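Local coordinates for protein epoxide hydrolase (Aspergillus niger, PDB 3G02) that probably hydrolyses epoxides to vicinal diols, here as an enantioselective variant obtained by directed evolution of an alpha/beta-hydrolase-fold enzyme, at residues L129-F132 and R133-Y136; E237-A240 and R241-K244; A253-H256 and S257-S261; S292-I295 and L296-S300. The protein carries 9 engineered substitutions. All coordinates share one frame; numbering follows the deposited sequence. Where two conformers were deposited one is given.

Contact 1. Residues L129-F132 and R133-Y136; sequences LQLF and REEY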
ATOM      1  N   LEU A 129      17.897 -23.385 -15.055  1.00  9.67           N
ATOM      2  CA  LEU A 129      17.991 -24.834 -14.860  1.00  9.88           C
ATOM      3  C   LEU A 129      17.851 -25.589 -16.181  1.00 10.32           C
ATOM      4  O   LEU A 129      18.578 -26.559 -16.430  1.00 10.38           O
ATOM      5  CB  LEU A 129      16.959 -25.330 -13.838  1.00  9.87           C
ATOM      6  CG  LEU A 129      17.104 -24.839 -12.392  1.00 10.20           C
ATOM      7  CD1 LEU A 129      16.077 -25.537 -11.516  1.00 10.49           C
ATOM      8  CD2 LEU A 129      18.515 -25.053 -11.852  1.00 11.46           C
ATOM      9  N   GLN A 130      16.934 -25.132 -17.032  1.00 10.57           N
ATOM     10  CA  GLN A 130      16.717 -25.754 -18.339  1.00 11.45           C
ATOM     11  C   GLN A 130      17.967 -25.666 -19.210  1.00 11.33           C
ATOM     12  O   GLN A 130      18.359 -26.652 -19.838  1.00 11.51           O
ATOM     13  CB  GLN A 130      15.513 -25.123 -19.047  1.00 11.45           C
ATOM     14  CG  GLN A 130      15.201 -25.734 -20.424  1.00 13.83           C
ATOM     15  CD  GLN A 130      14.794 -27.204 -20.357  1.00 17.76           C
ATOM     16  OE1 GLN A 130      14.177 -27.652 -19.389  1.00 20.63           O
ATOM     17  NE2 GLN A 130      15.127 -27.956 -21.401  1.00 19.83           N
ATOM     18  N   LEU A 131      18.601 -24.496 -19.226  1.00 11.35           N
ATOM     19  CA  LEU A 131      19.833 -24.315 -19.984  1.00 11.44           C
ATOM     20  C   LEU A 131      20.905 -25.297 -19.514  1.00 11.53           C
ATOM     21  O   LEU A 131      21.561 -25.942 -20.333  1.00 11.62           O
ATOM     22  CB  LEU A 131      20.333 -22.873 -19.883  1.00 11.59           C
ATOM     23  CG  LEU A 131      19.490 -21.784 -20.557  1.00 11.65           C
ATOM     24  CD1 LEU A 131      19.963 -20.416 -20.109  1.00 12.04           C
ATOM     25  CD2 LEU A 131      19.521 -21.896 -22.082  1.00 12.42           C
ATOM     26  N   PHE A 132      21.058 -25.432 -18.199  1.00 11.79           N
ATOM     27  CA  PHE A 132      22.025 -26.380 -17.648  1.00 12.03           C
ATOM     28  C   PHE A 132      21.724 -27.827 -18.032  1.00 12.73           C
ATOM     29  O   PHE A 132      22.633 -28.563 -18.429  1.00 12.68           O
ATOM     30  CB  PHE A 132      22.131 -26.242 -16.126  1.00 11.93           C
ATOM     31  CG  PHE A 132      23.105 -25.188 -15.683  1.00 11.93           C
ATOM     32  CD1 PHE A 132      24.479 -25.408 -15.780  1.00 11.76           C
ATOM     33  CD2 PHE A 132      22.658 -23.979 -15.162  1.00 11.82           C
ATOM     34  CE1 PHE A 132      25.396 -24.440 -15.370  1.00 12.22           C
ATOM     35  CE2 PHE A 132      23.567 -23.007 -14.746  1.00 12.06           C
ATOM     36  CZ  PHE A 132      24.938 -23.237 -14.851  1.00 12.58           C
ATOM     37  N   ARG A 133      20.457 -28.227 -17.925  1.00 13.02           N
ATOM     38  CA  ARG A 133      20.042 -29.594 -18.254  1.00 13.88           C
ATOM     39  C   ARG A 133      20.216 -29.906 -19.744  1.00 13.88           C
ATOM     40  O   ARG A 133      20.477 -31.052 -20.117  1.00 14.30           O
ATOM     41  CB  ARG A 133      18.595 -29.846 -17.820  1.00 14.29           C
ATOM     42  CG  ARG A 133      18.147 -31.292 -17.964  1.00 16.17           C
ATOM     43  CD  ARG A 133      16.932 -31.590 -17.114  1.00 18.57           C
ATOM     44  NE  ARG A 133      15.731 -30.906 -17.592  1.00 20.77           N
ATOM     45  CZ  ARG A 133      14.541 -30.999 -17.004  1.00 21.41           C
ATOM     46  NH1 ARG A 133      14.396 -31.744 -15.915  1.00 22.14           N
ATOM     47  NH2 ARG A 133      13.499 -30.347 -17.504  1.00 22.16           N
ATOM     48  N   GLU A 134      20.058 -28.887 -20.584  1.00 13.69           N
ATOM     49  CA  GLU A 134      20.242 -29.027 -22.029  1.00 13.79           C
ATOM     50  C   GLU A 134      21.710 -29.192 -22.412  1.00 13.42           C
ATOM     51  O   GLU A 134      22.024 -29.780 -23.451  1.00 13.18           O
ATOM     52  CB  GLU A 134      19.668 -27.811 -22.758  1.00 14.03           C
ATOM     53  CG  GLU A 134      18.156 -27.811 -22.850  1.00 15.85           C
ATOM     54  CD  GLU A 134      17.579 -26.496 -23.336  1.00 17.48           C
ATOM     55  OE1 GLU A 134      18.284 -25.462 -23.297  1.00 18.00           O
ATOM     56  OE2 GLU A 134      16.403 -26.501 -23.754  1.00 20.80           O
ATOM     57  N   GLU A 135      22.597 -28.677 -21.563  1.00 13.13           N
ATOM     58  CA  GLU A 135      24.010 -28.504 -21.895  1.00 12.89           C
ATOM     59  C   GLU A 135      24.941 -29.476 -21.178  1.00 12.71           C
ATOM     60  O   GLU A 135      26.137 -29.518 -21.464  1.00 12.10           O
ATOM     61  CB  GLU A 135      24.431 -27.068 -21.593  1.00 13.32           C
ATOM     62  CG  GLU A 135      23.803 -26.056 -22.537  1.00 13.81           C
ATOM     63  CD  GLU A 135      23.895 -24.629 -22.030  1.00 15.52           C
ATOM     64  OE1 GLU A 135      24.807 -24.324 -21.235  1.00 15.77           O
ATOM     65  OE2 GLU A 135      23.039 -23.811 -22.429  1.00 16.83           O
ATOM     66  N   TYR A 136      24.379 -30.241 -20.245  1.00 13.10           N
ATOM     67  CA  TYR A 136      25.137 -31.192 -19.438  1.00 13.73           C
ATOM     68  C   TYR A 136      24.307 -32.436 -19.147  1.00 14.07           C
ATOM     69  O   TYR A 136      23.081 -32.412 -19.238  1.00 14.14           O
ATOM     70  CB  TYR A 136      25.544 -30.551 -18.104  1.00 13.89           C
ATOM     71  CG  TYR A 136      26.531 -29.409 -18.215  1.00 14.06           C
ATOM     72  CD1 TYR A 136      27.893 -29.655 -18.372  1.00 14.29           C
ATOM     73  CD2 TYR A 136      26.104 -28.080 -18.149  1.00 14.33           C
ATOM     74  CE1 TYR A 136      28.804 -28.614 -18.471  1.00 14.24           C
ATOM     75  CE2 TYR A 136      27.009 -27.031 -18.249  1.00 14.16           C
ATOM     76  CZ  TYR A 136      28.358 -27.306 -18.408  1.00 14.49           C
ATOM     77  OH  TYR A 136      29.263 -26.280 -18.504  1.00 16.00           O
TER

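Contact 2. Residues E237-A240 and R241-K244; sequences EGIA and RMEK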
ATOM      1  N   GLU A 237      22.430   8.606 -14.603  1.00 17.81           N
ATOM      2  CA  GLU A 237      21.086   8.234 -15.039  1.00 18.29           C
ATOM      3  C   GLU A 237      20.553   7.099 -14.170  1.00 17.29           C
ATOM      4  O   GLU A 237      19.383   7.113 -13.775  1.00 17.49           O
ATOM      5  CB  GLU A 237      21.074   7.833 -16.516  1.00 18.20           C
ATOM      6  CG  GLU A 237      21.229   9.002 -17.480  1.00 19.98           C
ATOM      7  CD  GLU A 237      21.389   8.569 -18.931  1.00 20.44           C
ATOM      8  OE1 GLU A 237      21.537   7.353 -19.201  1.00 23.77           O
ATOM      9  OE2 GLU A 237      21.369   9.456 -19.811  1.00 24.37           O
ATOM     10  N   GLY A 238      21.426   6.140 -13.859  1.00 16.33           N
ATOM     11  CA  GLY A 238      21.092   5.014 -12.988  1.00 15.38           C
ATOM     12  C   GLY A 238      20.684   5.471 -11.600  1.00 14.91           C
ATOM     13  O   GLY A 238      19.701   4.976 -11.035  1.00 14.13           O
ATOM     14  N   ILE A 239      21.435   6.422 -11.050  1.00 14.22           N
ATOM     15  CA  ILE A 239      21.107   7.007  -9.751  1.00 14.09           C
ATOM     16  C   ILE A 239      19.758   7.734  -9.798  1.00 14.01           C
ATOM     17  O   ILE A 239      18.974   7.649  -8.855  1.00 13.73           O
ATOM     18  CB  ILE A 239      22.238   7.947  -9.234  1.00 14.09           C
ATOM     19  CG1 ILE A 239      23.555   7.170  -9.066  1.00 14.43           C
ATOM     20  CG2 ILE A 239      21.831   8.650  -7.933  1.00 14.24           C
ATOM     21  CD1 ILE A 239      23.466   5.928  -8.202  1.00 15.63           C
ATOM     22  N   ALA A 240      19.490   8.430 -10.900  1.00 13.98           N
ATOM     23  CA  ALA A 240      18.205   9.104 -11.103  1.00 14.16           C
ATOM     24  C   ALA A 240      17.044   8.109 -11.085  1.00 14.04           C
ATOM     25  O   ALA A 240      16.015   8.368 -10.459  1.00 14.37           O
ATOM     26  CB  ALA A 240      18.213   9.891 -12.408  1.00 14.26           C
ATOM     27  N   ARG A 241      17.218   6.977 -11.763  1.00 13.69           N
ATOM     28  CA  ARG A 241      16.198   5.918 -11.753  1.00 13.51           C
ATOM     29  C   ARG A 241      16.025   5.348 -10.344  1.00 13.11           C
ATOM     30  O   ARG A 241      14.897   5.083  -9.909  1.00 12.47           O
ATOM     31  CB  ARG A 241      16.523   4.821 -12.772  1.00 13.38           C
ATOM     32  CG  ARG A 241      16.537   5.324 -14.219  1.00 14.51           C
ATOM     33  CD  ARG A 241      16.543   4.190 -15.243  1.00 15.16           C
ATOM     34  NE  ARG A 241      17.712   3.317 -15.119  1.00 17.18           N
ATOM     35  CZ  ARG A 241      18.905   3.566 -15.659  1.00 18.31           C
ATOM     36  NH1 ARG A 241      19.105   4.669 -16.371  1.00 19.91           N
ATOM     37  NH2 ARG A 241      19.904   2.708 -15.487  1.00 17.66           N
ATOM     38  N   MET A 242      17.144   5.086  -9.668  0.75 12.87           N
ATOM     39  CA  MET A 242      17.131   4.523  -8.315  0.75 13.33           C
ATOM     40  C   MET A 242      16.337   5.427  -7.374  0.75 12.87           C
ATOM     41  O   MET A 242      15.510   4.971  -6.580  0.75 12.45           O
ATOM     42  CB  MET A 242      18.562   4.371  -7.801  0.75 13.00           C
ATOM     43  CG  MET A 242      18.666   4.093  -6.312  0.75 14.14           C
ATOM     44  SD  MET A 242      20.307   4.461  -5.688  0.75 16.44           S
ATOM     45  CE  MET A 242      20.234   6.244  -5.564  0.75 17.37           C
ATOM     46  N   GLU A 243      16.600   6.731  -7.485  0.50 12.60           N
ATOM     47  CA  GLU A 243      15.940   7.759  -6.671  0.50 12.90           C
ATOM     48  C   GLU A 243      14.433   7.831  -6.930  0.50 12.68           C
ATOM     49  O   GLU A 243      13.649   7.907  -5.980  0.50 12.57           O
ATOM     50  CB  GLU A 243      16.586   9.132  -6.893  0.50 12.85           C
ATOM     51  CG  GLU A 243      17.940   9.316  -6.213  0.50 13.50           C
ATOM     52  CD  GLU A 243      18.645  10.610  -6.611  0.50 13.59           C
ATOM     53  OE1 GLU A 243      18.119  11.360  -7.462  0.50 15.16           O
ATOM     54  OE2 GLU A 243      19.739  10.873  -6.071  0.50 15.30           O
ATOM     55  N   LYS A 244      14.042   7.810  -8.206  1.00 12.80           N
ATOM     56  CA  LYS A 244      12.627   7.730  -8.588  1.00 12.78           C
ATOM     57  C   LYS A 244      11.972   6.475  -8.010  1.00 12.34           C
ATOM     58  O   LYS A 244      10.844   6.534  -7.503  1.00 12.14           O
ATOM     59  CB  LYS A 244      12.441   7.773 -10.108  1.00 12.84           C
ATOM     60  CG  LYS A 244      10.978   7.635 -10.529  1.00 14.53           C
ATOM     61  CD  LYS A 244      10.770   7.833 -12.007  1.00 16.87           C
ATOM     62  CE  LYS A 244       9.284   7.780 -12.343  1.00 18.64           C
ATOM     63  NZ  LYS A 244       9.049   7.998 -13.794  1.00 19.81           N
TER
HETATM   64  O   HOH W   1      21.489   4.780 -17.853  1.00 35.41           O

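Contact 3. Residues A253-H256 and S257-S261; sequences AMEH and STRPS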
ATOM      1  N   ALA A 253       6.469  -1.327  -0.735  1.00  5.46           N
ATOM      2  CA  ALA A 253       7.456  -1.865   0.195  1.00  5.98           C
ATOM      3  C   ALA A 253       7.236  -1.279   1.579  1.00  5.95           C
ATOM      4  O   ALA A 253       7.344  -1.980   2.588  1.00  6.02           O
ATOM      5  CB  ALA A 253       8.871  -1.547  -0.295  1.00  6.59           C
ATOM      6  N   MET A 254       6.909   0.010   1.623  1.00  5.80           N
ATOM      7  CA  MET A 254       6.601   0.661   2.894  1.00  6.55           C
ATOM      8  C   MET A 254       5.366   0.058   3.559  1.00  6.03           C
ATOM      9  O   MET A 254       5.313  -0.070   4.780  1.00  6.08           O
ATOM     10  CB  MET A 254       6.427   2.158   2.688  1.00  7.30           C
ATOM     11  CG  MET A 254       7.719   2.844   2.264  1.00  9.67           C
ATOM     12  SD  MET A 254       9.099   2.715   3.412  1.00 20.41           S
ATOM     13  CE  MET A 254       8.388   3.274   4.957  1.00 19.44           C
ATOM     14  N   GLU A 255       4.383  -0.325   2.747  1.00  5.57           N
ATOM     15  CA  GLU A 255       3.189  -0.987   3.270  1.00  5.32           C
ATOM     16  C   GLU A 255       3.525  -2.392   3.774  1.00  5.27           C
ATOM     17  O   GLU A 255       3.095  -2.778   4.861  1.00  5.49           O
ATOM     18  CB  GLU A 255       2.076  -1.004   2.217  1.00  5.41           C
ATOM     19  CG  GLU A 255       0.765  -1.649   2.686  1.00  6.17           C
ATOM     20  CD  GLU A 255       0.010  -0.862   3.750  1.00  6.81           C
ATOM     21  OE1 GLU A 255       0.366   0.300   4.049  1.00  6.72           O
ATOM     22  OE2 GLU A 255      -0.968  -1.422   4.303  1.00  5.84           O
ATOM     23  N   HIS A 256       4.320  -3.142   3.011  1.00  5.63           N
ATOM     24  CA  HIS A 256       4.776  -4.467   3.461  1.00  5.65           C
ATOM     25  C   HIS A 256       5.528  -4.387   4.790  1.00  6.19           C
ATOM     26  O   HIS A 256       5.385  -5.263   5.645  1.00  6.63           O
ATOM     27  CB  HIS A 256       5.741  -5.103   2.458  1.00  5.71           C
ATOM     28  CG  HIS A 256       5.153  -5.441   1.121  1.00  5.13           C
ATOM     29  ND1 HIS A 256       5.906  -6.050   0.141  1.00  5.37           N
ATOM     30  CD2 HIS A 256       3.914  -5.281   0.597  1.00  5.71           C
ATOM     31  CE1 HIS A 256       5.166  -6.236  -0.936  1.00  5.62           C
ATOM     32  NE2 HIS A 256       3.951  -5.779  -0.686  1.00  5.18           N
ATOM     33  N   SER A 257       6.341  -3.342   4.933  0.75  5.93           N
ATOM     34  CA  SER A 257       7.166  -3.162   6.123  0.75  6.17           C
ATOM     35  C   SER A 257       6.327  -2.797   7.340  0.75  6.27           C
ATOM     36  O   SER A 257       6.413  -3.439   8.388  0.75  6.64           O
ATOM     37  CB  SER A 257       8.212  -2.078   5.881  0.75  6.28           C
ATOM     38  OG  SER A 257       8.900  -1.781   7.084  0.75  6.56           O
ATOM     39  N   THR A 258       5.511  -1.758   7.183  1.00  6.19           N
ATOM     40  CA  THR A 258       4.798  -1.155   8.315  1.00  5.97           C
ATOM     41  C   THR A 258       3.486  -1.829   8.693  1.00  6.11           C
ATOM     42  O   THR A 258       3.114  -1.847   9.874  1.00  6.16           O
ATOM     43  CB  THR A 258       4.519   0.332   8.065  1.00  5.83           C
ATOM     44  OG1 THR A 258       3.721   0.481   6.880  1.00  5.46           O
ATOM     45  CG2 THR A 258       5.824   1.101   7.904  1.00  6.62           C
ATOM     46  N   ARG A 259       2.779  -2.357   7.695  1.00  5.54           N
ATOM     47  CA  ARG A 259       1.463  -2.951   7.918  1.00  5.88           C
ATOM     48  C   ARG A 259       1.296  -4.294   7.203  1.00  6.06           C
ATOM     49  O   ARG A 259       0.321  -4.498   6.461  1.00  5.90           O
ATOM     50  CB  ARG A 259       0.347  -1.973   7.526  1.00  6.00           C
ATOM     51  CG  ARG A 259       0.297  -0.701   8.352  1.00  5.58           C
ATOM     52  CD  ARG A 259      -0.107  -0.953   9.811  1.00  5.60           C
ATOM     53  NE  ARG A 259      -0.324   0.322  10.491  1.00  6.44           N
ATOM     54  CZ  ARG A 259       0.636   1.023  11.087  1.00  7.11           C
ATOM     55  NH1 ARG A 259       1.882   0.562  11.107  1.00  7.98           N
ATOM     56  NH2 ARG A 259       0.352   2.191  11.661  1.00  7.88           N
ATOM     57  N   PRO A 260       2.219  -5.246   7.456  1.00  6.19           N
ATOM     58  CA  PRO A 260       2.132  -6.525   6.749  1.00  6.36           C
ATOM     59  C   PRO A 260       0.828  -7.275   7.001  1.00  6.48           C
ATOM     60  O   PRO A 260       0.331  -7.945   6.098  1.00  6.61           O
ATOM     61  CB  PRO A 260       3.334  -7.314   7.291  1.00  6.48           C
ATOM     62  CG  PRO A 260       3.674  -6.657   8.593  1.00  6.50           C
ATOM     63  CD  PRO A 260       3.377  -5.209   8.371  1.00  6.45           C
ATOM     64  N   SER A 261       0.277  -7.173   8.206  1.00  6.71           N
ATOM     65  CA  SER A 261      -0.973  -7.875   8.483  1.00  7.05           C
ATOM     66  C   SER A 261      -2.140  -7.342   7.641  1.00  6.99           C
ATOM     67  O   SER A 261      -2.890  -8.117   7.046  1.00  7.33           O
ATOM     68  CB  SER A 261      -1.320  -7.842   9.969  1.00  7.22           C
ATOM     69  OG  SER A 261      -2.458  -8.651  10.192  1.00  9.32           O
TER

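Contact 4. Residues S292-I295 and L296-S300; sequences SETI and LEMVS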
ATOM      1  N   SER A 292       1.707 -12.301 -20.868  1.00 11.86           N
ATOM      2  CA  SER A 292       0.631 -12.235 -19.886  1.00 12.30           C
ATOM      3  C   SER A 292       0.443 -13.571 -19.165  1.00 12.06           C
ATOM      4  O   SER A 292       0.159 -13.598 -17.967  1.00 11.65           O
ATOM      5  CB  SER A 292      -0.660 -11.760 -20.544  1.00 12.49           C
ATOM      6  OG  SER A 292      -0.525 -10.408 -20.948  1.00 13.81           O
ATOM      7  N   GLU A 293       0.630 -14.672 -19.895  1.00 12.35           N
ATOM      8  CA  GLU A 293       0.595 -16.023 -19.322  1.00 12.84           C
ATOM      9  C   GLU A 293       1.571 -16.192 -18.149  1.00 11.93           C
ATOM     10  O   GLU A 293       1.235 -16.813 -17.139  1.00 11.80           O
ATOM     11  CB  GLU A 293       0.868 -17.068 -20.419  1.00 13.39           C
ATOM     12  CG  GLU A 293       1.175 -18.495 -19.941  1.00 16.72           C
ATOM     13  CD  GLU A 293      -0.030 -19.248 -19.393  1.00 19.82           C
ATOM     14  OE1 GLU A 293      -1.187 -18.867 -19.682  1.00 21.45           O
ATOM     15  OE2 GLU A 293       0.188 -20.243 -18.668  1.00 22.19           O
ATOM     16  N   THR A 294       2.772 -15.633 -18.280  1.00 11.31           N
ATOM     17  CA  THR A 294       3.771 -15.701 -17.217  1.00 10.93           C
ATOM     18  C   THR A 294       3.268 -15.001 -15.951  1.00 10.27           C
ATOM     19  O   THR A 294       3.387 -15.541 -14.850  1.00  9.60           O
ATOM     20  CB  THR A 294       5.115 -15.107 -17.671  1.00 11.05           C
ATOM     21  OG1 THR A 294       5.584 -15.837 -18.813  1.00 13.15           O
ATOM     22  CG2 THR A 294       6.158 -15.174 -16.553  1.00 11.70           C
ATOM     23  N   ILE A 295       2.684 -13.816 -16.115  1.00  9.80           N
ATOM     24  CA  ILE A 295       2.136 -13.081 -14.977  1.00  9.41           C
ATOM     25  C   ILE A 295       1.016 -13.873 -14.293  1.00  9.18           C
ATOM     26  O   ILE A 295       0.999 -13.988 -13.067  1.00  8.43           O
ATOM     27  CB  ILE A 295       1.675 -11.653 -15.371  1.00  9.46           C
ATOM     28  CG1 ILE A 295       2.869 -10.851 -15.914  1.00  9.58           C
ATOM     29  CG2 ILE A 295       1.021 -10.942 -14.179  1.00  9.21           C
ATOM     30  CD1 ILE A 295       2.553  -9.412 -16.312  1.00 10.02           C
ATOM     31  N   LEU A 296       0.108 -14.448 -15.082  1.00  9.00           N
ATOM     32  CA  LEU A 296      -0.966 -15.264 -14.511  1.00  9.21           C
ATOM     33  C   LEU A 296      -0.439 -16.504 -13.783  1.00  8.90           C
ATOM     34  O   LEU A 296      -0.960 -16.865 -12.733  1.00  8.89           O
ATOM     35  CB  LEU A 296      -2.008 -15.651 -15.570  1.00  9.35           C
ATOM     36  CG  LEU A 296      -2.849 -14.499 -16.133  1.00  9.77           C
ATOM     37  CD1 LEU A 296      -3.833 -15.018 -17.178  1.00 10.48           C
ATOM     38  CD2 LEU A 296      -3.599 -13.748 -15.031  1.00 10.53           C
ATOM     39  N   GLU A 297       0.602 -17.133 -14.328  1.00  9.10           N
ATOM     40  CA  GLU A 297       1.245 -18.273 -13.678  1.00  9.82           C
ATOM     41  C   GLU A 297       1.813 -17.893 -12.311  1.00  9.09           C
ATOM     42  O   GLU A 297       1.568 -18.575 -11.315  1.00  9.03           O
ATOM     43  CB  GLU A 297       2.373 -18.839 -14.554  1.00  9.81           C
ATOM     44  CG  GLU A 297       1.894 -19.625 -15.767  1.00 11.10           C
ATOM     45  CD  GLU A 297       3.013 -19.980 -16.737  1.00 11.70           C
ATOM     46  OE1 GLU A 297       4.161 -19.520 -16.558  1.00 13.08           O
ATOM     47  OE2 GLU A 297       2.734 -20.740 -17.687  1.00 15.68           O
ATOM     48  N   MET A 298       2.575 -16.801 -12.270  1.00  9.04           N
ATOM     49  CA  MET A 298       3.238 -16.378 -11.032  1.00  9.01           C
ATOM     50  C   MET A 298       2.243 -15.953  -9.965  1.00  8.24           C
ATOM     51  O   MET A 298       2.394 -16.291  -8.791  1.00  8.03           O
ATOM     52  CB  MET A 298       4.239 -15.248 -11.291  1.00  9.85           C
ATOM     53  CG  MET A 298       5.376 -15.605 -12.246  1.00 10.89           C
ATOM     54  SD  MET A 298       6.209 -17.168 -11.876  1.00 14.83           S
ATOM     55  CE  MET A 298       7.753 -16.936 -12.774  1.00 13.84           C
ATOM     56  N   VAL A 299       1.227 -15.203 -10.380  1.00  7.73           N
ATOM     57  CA  VAL A 299       0.190 -14.753  -9.456  1.00  7.65           C
ATOM     58  C   VAL A 299      -0.651 -15.932  -8.949  1.00  7.68           C
ATOM     59  O   VAL A 299      -0.941 -16.019  -7.755  1.00  8.03           O
ATOM     60  CB  VAL A 299      -0.687 -13.632 -10.075  1.00  7.72           C
ATOM     61  CG1 VAL A 299      -1.873 -13.302  -9.186  1.00  7.29           C
ATOM     62  CG2 VAL A 299       0.149 -12.370 -10.308  1.00  8.17           C
ATOM     63  N   SER A 300      -1.018 -16.845  -9.849  1.00  7.72           N
ATOM     64  CA  SER A 300      -1.765 -18.042  -9.453  1.00  7.70           C
ATOM     65  C   SER A 300      -0.967 -18.889  -8.470  1.00  7.58           C
ATOM     66  O   SER A 300      -1.519 -19.389  -7.494  1.00  7.69           O
ATOM     67  CB  SER A 300      -2.153 -18.881 -10.674  1.00  7.50           C
ATOM     68  OG  SER A 300      -3.016 -18.149 -11.527  1.00  8.31           O
TER
HETATM   69  O   HOH W   2       5.451 -18.902 -18.817  1.00 33.93           O

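Contact 1. Residues L129-F132 and R133-Y136
Gln130, Arg133 and Glu134 make a local contact on the last turns of helix 126-135, the connection of a beta-alpha-beta unit between strands 110-115 and 143-148 of the alpha/beta hydrolase fold. The amide of Gln130 bridges the other two. Gln130 NE2 donates to Glu134 OE2 at 3.0 Å, nearly straight (170°); the oxygen lies almost in the amide plane, whereas the amide meets the carboxylate from above its plane. Gln130 OE1 accepts a weak bond of 3.4 Å from Arg133 NH2, at the edge of the guanidinium. Gln130 reaches both because CG is anti to the backbone N and the chain then bends at chi2 (64°). Arg133 has a stronger partner in the carbonyl of Ser84, and its guanidinium also makes a cation-pi contact with Phe85. Glu135 CG packs on Leu131 O at 3.1 Å, while its OE1 forms a salt bridge with Lys386. On the inner side, Leu129 and Phe132 face Leu145 of strand 143-148. The backbone departs from the helix at Tyr136, whose ring lies alongside Phe132: Tyr136 CE2 is 3.9 Å from Phe132 CD1, and Phe132 O sits in the plane of the tyrosine ring at its edge, 3.5 Å from Tyr136 CD2.

Contact 2. Residues E237-A240 and R241-K244
The guanidinium of Arg241 lies back along helix 233-248 with one face over Gly238, whose CA stands 3.5 Å above its plane and offset toward the rim. Glu237 O lies over the same face, 3.6 Å from Arg241 NH1. At the edge, in plane, is a water 2.8 Å from Arg241 NH1. This water donates to Glu237 OE1 at 2.9 Å, closing a bridge between charges one helical turn apart; Glu237 OE1 and Arg241 NH1 are 4.6 Å apart, too far for a direct ion pair. With CG anti to the carbonyl carbon (chi1 -63°), Arg241 CG comes 3.4 Å from Glu237 O, and the bend at chi3 (-60°) then turns the guanidinium over Gly238. Arg241 NH2 has a weak bond to the carbonyl of Pro347, and Pro352 packs on the same side chain. The helix lies in the insertion after strand 209-214 that carries the cap of this alpha/beta-hydrolase-fold enzyme. Its i to i+4 backbone bonds persist throughout, as in Lys244 N to Ala240 O at 3.0 Å, which marks the segment as regular alpha-helix. Chemically, the attraction between Glu237 and Arg241 is probably mediated by the bridging water, and weaker than if the charged atoms met directly.

Contact 3. Residues A253-H256 and S257-S261
Met254 O is gripped twice by Thr258, at the C-terminal end of helix 251-258 in the helical cap of this alpha/beta-hydrolase-fold enzyme. Thr258 N donates to Met254 O at 2.9 Å and Thr258 OG1 at 2.7 Å, and the two donors approach from opposite faces of the carbonyl plane. The hydroxyl can turn back along the helix because OG1 sits between the backbone N and the carbonyl carbon (chi1 60°). One residue on, Arg259 N still bonds Glu255 O at 2.9 Å, yet the backbone breaks from the helix at Arg259, the N-cap position of helix 260-268. The joint thus links two helices, with Pro260 CB packed 3.3 Å from His256 O. His256 lies next to Tyr315, a predicted proton donor, their rings edge-to-face, and its NE2 is hydrogen-bonded to Trp277 NE1. The Arg259 guanidinium reaches the second subunit, forming salt bridges with Glu280 and Asp248 of that subunit. The Glu255 side chain, bent at chi2, crosses that of Arg259 at about a right angle, their flat groups 48° apart; Glu255 OE2 is 3.5 Å from Arg259 CB. Arg259 NH1 also donates to Thr258 O at 3.0 Å, with the oxygen almost in the guanidinium plane.

Contact 4. Residues S292-I295 and L296-S300
Glu293 and Glu297 set their carboxylates almost perpendicular, with planes 89° apart, and bring Glu293 OE2 to 2.8 Å from Glu297 OE2. Two oxygens so close suggest that one of the acids probably holds a proton, since two full negative charges would repel. The meeting depends on different chain shapes. Glu293 starts with CG anti to the backbone N and then bends at chi2 (72°). In Glu297 the first torsion (chi1 -74°, CG anti to the carbonyl carbon) turns the side chain back along the helix, its CG 3.2 Å from Glu293 O, and the extended chain beyond CG then carries the carboxylate alongside Glu293. The other oxygen of Glu297, OE1, is turned toward Thr294 and receives a bond of 2.7 Å from a water that also lies 3.1 Å from Thr294 OG1. Arg81 adds a long, weak ion pair to the same OE1.

These residues open helix 292-304, which belongs to the helical cap inserted between strands 209-214 and 340-345 of the alpha/beta hydrolase fold. A different side of the helix is apolar: Ile295 CG2 and Val299 CG2 come within 4.2 Å of each other, and both residues pack on helix 271-284, through Leu275 and Leu274 respectively. Leu296 and Val299 pack on Trp69 of helix 59-71, whose NE1 is hydrogen-bonded to the hydroxyl of Ser300. That serine reaches back one turn, Ser300 OG donating to Leu296 O at 2.7 Å; Ser300 N reaches Leu296 O from the opposite face of the carbonyl plane at 2.9 Å.

Overall arrangement
The four contacts follow in series along the chain, each local to a helix or helix junction, and none touches another. Contact 1 belongs to the alpha/beta domain, on a helix joining two strands of the central sheet. Contacts 2, 3 and 4 come from the insertion between strands 209-214 and 340-345, which carries the helical cap. Contacts 1 and 3, with centres 38 Å apart, lie on opposite sides of the chain's centre. Helices 233-248 and 251-258 are consecutive, yet contacts 2 and 3 have centres 23 Å apart, the same spacing as contacts 3 and 4. Contact 3 alone meets the second subunit; in the same contact the His256 side chain is about 3 Å from that of predicted catalytic Tyr315, nearest atoms.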